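Local structure of salicylaldehyde dehydrogenase NahF (Pseudomonas putida, 4JZ6) at residues A376-S388 and T397-G409. The protein probably catalyses the NAD+-dependent oxidation of salicylaldehyde to salicylate, a step in the bacterial breakdown of naphthalene. Residues are numbered along the deposited sequence; the frame is centred on the assembly and turned at random.
Sequences AVMPATILDHVKS and TFGPITVVIRCKG
Arg406 and Asp384 close one end of this strand pair with a side-on salt bridge in which each carboxylate oxygen takes one nitrogen. Arg406 NE lies 3.0 Å from Asp384 OD1, and the N-H points almost straight at it (171°); Arg406 NH1 reaches the syn lone pair of Asp384 OD2 at 2.8 Å. The two planes are nearly coplanar, 25° apart, and the carboxylate lies at the edge of the guanidinium, close to its plane. His385 CE1 sits over one face of the guanidinium, offset toward its rim. NH1 also bridges to Asp315 of helix 311-327, which probably further fixes the rotation of the group.

From there back toward Pro400 the strands run in regular parallel register. Thr381 N donates to Pro400 O and Leu383 N to Thr402 O, while in return Thr402 N donates to Thr381 O and Val404 N to Leu383 O, at 2.7 Å the shortest of the four. Beyond Asp384 the chain turns, yet Val386 N still reaches Val404 O, and a water joins Val386 O to Arg406 N.

Pro400, at the other end, meets Met378 through CG, which lies 3.9 Å from Met378 CB. With CG anti to the backbone N (chi1 -174°) and the chain extended beyond it, Met378 carries CE on to Ile401 CB, 3.8 Å away. Val404 CG2 packs against Ile382 CG2 at 3.7 Å, on the face covered by helix 311-327, where Phe321 touches Ile382. Leu383, Ile401 and Val403 line the other face, joined there by Val386, whose CG2 meets Val403 CB.

Strand 381-384 thus lies between 401-407 and the antiparallel edge strand 366-369, an arrangement that belongs to the mixed, largely parallel, helix-flanked sheet of the catalytic domain in the aldehyde dehydrogenase fold.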
# COMPACT_ATOMS: atom_id res chain seq x y z
N ALA A 376 32.67 -14.63 8.83
CA ALA A 376 31.43 -15.34 8.54
C ALA A 376 31.34 -16.68 9.27
O ALA A 376 30.46 -17.49 8.99
CB ALA A 376 31.29 -15.55 7.04
N VAL A 377 32.25 -16.90 10.21
CA VAL A 377 32.28 -18.15 10.96
C VAL A 377 31.81 -17.96 12.40
O VAL A 377 32.33 -17.12 13.14
CB VAL A 377 33.70 -18.77 10.95
CG1 VAL A 377 33.70 -20.12 11.64
CG2 VAL A 377 34.20 -18.91 9.52
N MET A 378 30.82 -18.76 12.80
CA MET A 378 30.25 -18.68 14.15
C MET A 378 29.65 -20.02 14.54
O MET A 378 28.99 -20.66 13.72
CB MET A 378 29.17 -17.60 14.21
CG MET A 378 28.61 -17.32 15.61
SD MET A 378 27.43 -15.95 15.64
CE MET A 378 27.22 -15.73 17.40
N PRO A 379 29.88 -20.46 15.78
CA PRO A 379 29.19 -21.65 16.29
C PRO A 379 27.74 -21.33 16.62
O PRO A 379 27.43 -20.16 16.85
CB PRO A 379 29.97 -21.99 17.56
CG PRO A 379 30.63 -20.72 17.97
CD PRO A 379 30.94 -20.00 16.70
N ALA A 380 26.88 -22.34 16.63
CA ALA A 380 25.50 -22.13 17.05
C ALA A 380 25.48 -21.60 18.48
O ALA A 380 26.05 -22.20 19.38
CB ALA A 380 24.72 -23.43 16.96
N THR A 381 24.85 -20.44 18.66
CA THR A 381 24.91 -19.73 19.93
C THR A 381 23.52 -19.41 20.49
O THR A 381 22.65 -18.94 19.77
CB THR A 381 25.72 -18.42 19.77
OG1 THR A 381 27.02 -18.72 19.25
CG2 THR A 381 25.88 -17.71 21.10
N ILE A 382 23.32 -19.68 21.78
CA ILE A 382 22.08 -19.32 22.46
C ILE A 382 22.39 -18.46 23.69
O ILE A 382 23.21 -18.84 24.53
CB ILE A 382 21.28 -20.56 22.92
CG1 ILE A 382 21.03 -21.51 21.75
CG2 ILE A 382 19.97 -20.14 23.54
CD1 ILE A 382 20.47 -22.84 22.19
N LEU A 383 21.73 -17.31 23.79
CA LEU A 383 21.87 -16.45 24.97
C LEU A 383 20.60 -16.54 25.81
O LEU A 383 19.48 -16.47 25.29
CB LEU A 383 22.14 -15.00 24.56
CG LEU A 383 23.36 -14.75 23.67
CD1 LEU A 383 23.50 -13.28 23.32
CD2 LEU A 383 24.60 -15.23 24.37
N ASP A 384 20.78 -16.72 27.12
CA ASP A 384 19.66 -16.84 28.05
C ASP A 384 19.60 -15.62 28.96
O ASP A 384 20.59 -14.90 29.11
CB ASP A 384 19.82 -18.10 28.90
CG ASP A 384 18.54 -18.49 29.63
OD1 ASP A 384 17.56 -17.71 29.58
OD2 ASP A 384 18.52 -19.57 30.25
N HIS A 385 18.43 -15.40 29.58
CA HIS A 385 18.20 -14.25 30.45
C HIS A 385 18.48 -12.94 29.73
O HIS A 385 19.16 -12.06 30.27
CB HIS A 385 19.04 -14.34 31.72
CG HIS A 385 18.92 -15.65 32.43
ND1 HIS A 385 17.81 -15.99 33.18
CD2 HIS A 385 19.77 -16.70 32.51
CE1 HIS A 385 17.98 -17.20 33.69
NE2 HIS A 385 19.16 -17.65 33.30
N VAL A 386 17.96 -12.82 28.52
CA VAL A 386 18.03 -11.58 27.77
C VAL A 386 16.91 -10.65 28.22
O VAL A 386 15.77 -11.09 28.43
CB VAL A 386 17.97 -11.85 26.25
CG1 VAL A 386 17.76 -10.57 25.47
CG2 VAL A 386 19.25 -12.55 25.81
N LYS A 387 17.23 -9.38 28.40
CA LYS A 387 16.29 -8.42 28.96
C LYS A 387 16.13 -7.21 28.04
O LYS A 387 16.95 -6.98 27.14
CB LYS A 387 16.75 -7.99 30.36
CG LYS A 387 16.77 -9.10 31.40
CD LYS A 387 15.35 -9.51 31.81
CE LYS A 387 15.31 -10.15 33.21
NZ LYS A 387 15.65 -11.61 33.22
N SER A 388 15.09 -6.42 28.28
CA SER A 388 14.68 -5.35 27.37
C SER A 388 15.69 -4.21 27.20
O SER A 388 15.53 -3.37 26.31
CB SER A 388 13.31 -4.80 27.77
OG SER A 388 13.23 -4.61 29.18
N THR A 397 19.39 -10.04 14.25
CA THR A 397 20.76 -10.52 14.14
C THR A 397 20.82 -11.65 13.11
O THR A 397 20.40 -12.77 13.38
CB THR A 397 21.27 -11.05 15.49
OG1 THR A 397 20.59 -12.27 15.83
CG2 THR A 397 21.05 -10.03 16.60
N PHE A 398 21.35 -11.35 11.93
CA PHE A 398 21.38 -12.33 10.85
C PHE A 398 22.49 -13.34 11.04
O PHE A 398 23.58 -13.18 10.49
CB PHE A 398 21.52 -11.62 9.50
CG PHE A 398 20.35 -11.81 8.59
CD1 PHE A 398 19.06 -11.55 9.03
CD2 PHE A 398 20.53 -12.26 7.29
CE1 PHE A 398 17.97 -11.74 8.20
CE2 PHE A 398 19.44 -12.44 6.44
CZ PHE A 398 18.16 -12.18 6.90
N GLY A 399 22.22 -14.38 11.82
CA GLY A 399 23.24 -15.36 12.13
C GLY A 399 22.74 -16.54 12.95
O GLY A 399 21.60 -16.54 13.41
N PRO A 400 23.60 -17.55 13.13
CA PRO A 400 23.33 -18.74 13.93
C PRO A 400 23.38 -18.42 15.43
O PRO A 400 24.10 -19.07 16.20
CB PRO A 400 24.47 -19.69 13.56
CG PRO A 400 25.60 -18.78 13.21
CD PRO A 400 24.95 -17.60 12.53
N ILE A 401 22.62 -17.41 15.82
CA ILE A 401 22.49 -17.02 17.22
C ILE A 401 21.03 -16.71 17.49
O ILE A 401 20.30 -16.29 16.58
CB ILE A 401 23.38 -15.80 17.55
CG1 ILE A 401 23.32 -15.46 19.04
CG2 ILE A 401 22.99 -14.60 16.70
CD1 ILE A 401 24.20 -14.29 19.45
N THR A 402 20.58 -16.96 18.72
CA THR A 402 19.20 -16.68 19.10
C THR A 402 19.11 -16.43 20.61
O THR A 402 19.99 -16.87 21.38
CB THR A 402 18.26 -17.82 18.66
OG1 THR A 402 16.90 -17.36 18.66
CG2 THR A 402 18.40 -19.04 19.57
N VAL A 403 18.07 -15.72 21.04
CA VAL A 403 17.95 -15.30 22.44
C VAL A 403 16.72 -15.86 23.17
O VAL A 403 15.65 -16.03 22.58
CB VAL A 403 17.97 -13.77 22.58
CG1 VAL A 403 19.22 -13.19 21.96
CG2 VAL A 403 16.72 -13.15 21.97
N VAL A 404 16.90 -16.13 24.45
CA VAL A 404 15.81 -16.59 25.30
C VAL A 404 15.35 -15.47 26.23
O VAL A 404 16.14 -14.94 27.01
CB VAL A 404 16.23 -17.80 26.17
CG1 VAL A 404 15.02 -18.42 26.82
CG2 VAL A 404 16.95 -18.82 25.32
N ILE A 405 14.07 -15.11 26.13
CA ILE A 405 13.48 -14.18 27.08
C ILE A 405 12.48 -14.92 27.94
O ILE A 405 11.53 -15.51 27.43
CB ILE A 405 12.77 -13.01 26.38
CG1 ILE A 405 13.69 -12.38 25.34
CG2 ILE A 405 12.32 -11.99 27.41
CD1 ILE A 405 12.97 -11.48 24.36
N ARG A 406 12.71 -14.92 29.25
CA ARG A 406 11.83 -15.61 30.17
C ARG A 406 10.69 -14.69 30.58
O ARG A 406 10.87 -13.47 30.65
CB ARG A 406 12.61 -16.09 31.39
CG ARG A 406 13.59 -17.20 31.09
CD ARG A 406 14.69 -17.28 32.12
NE ARG A 406 15.63 -18.35 31.82
CZ ARG A 406 15.74 -19.48 32.52
NH1 ARG A 406 16.63 -20.39 32.16
NH2 ARG A 406 14.97 -19.68 33.58
N CYS A 407 9.52 -15.27 30.84
CA CYS A 407 8.35 -14.49 31.21
C CYS A 407 7.47 -15.26 32.17
O CYS A 407 7.61 -16.47 32.32
CB CYS A 407 7.54 -14.10 29.98
SG CYS A 407 6.69 -15.48 29.16
N LYS A 408 6.56 -14.54 32.82
CA LYS A 408 5.60 -15.15 33.72
C LYS A 408 4.18 -14.88 33.25
O LYS A 408 3.66 -13.78 33.39
CB LYS A 408 5.79 -14.62 35.15
CG LYS A 408 6.95 -15.27 35.89
CD LYS A 408 7.69 -14.27 36.77
CE LYS A 408 8.91 -14.91 37.44
NZ LYS A 408 9.67 -13.95 38.29
N GLY A 409 3.56 -15.90 32.68
CA GLY A 409 2.14 -15.82 32.37
C GLY A 409 1.82 -15.49 30.93
O GLY A 409 2.65 -14.97 30.18
O HOH W 1 14.72 -13.24 30.26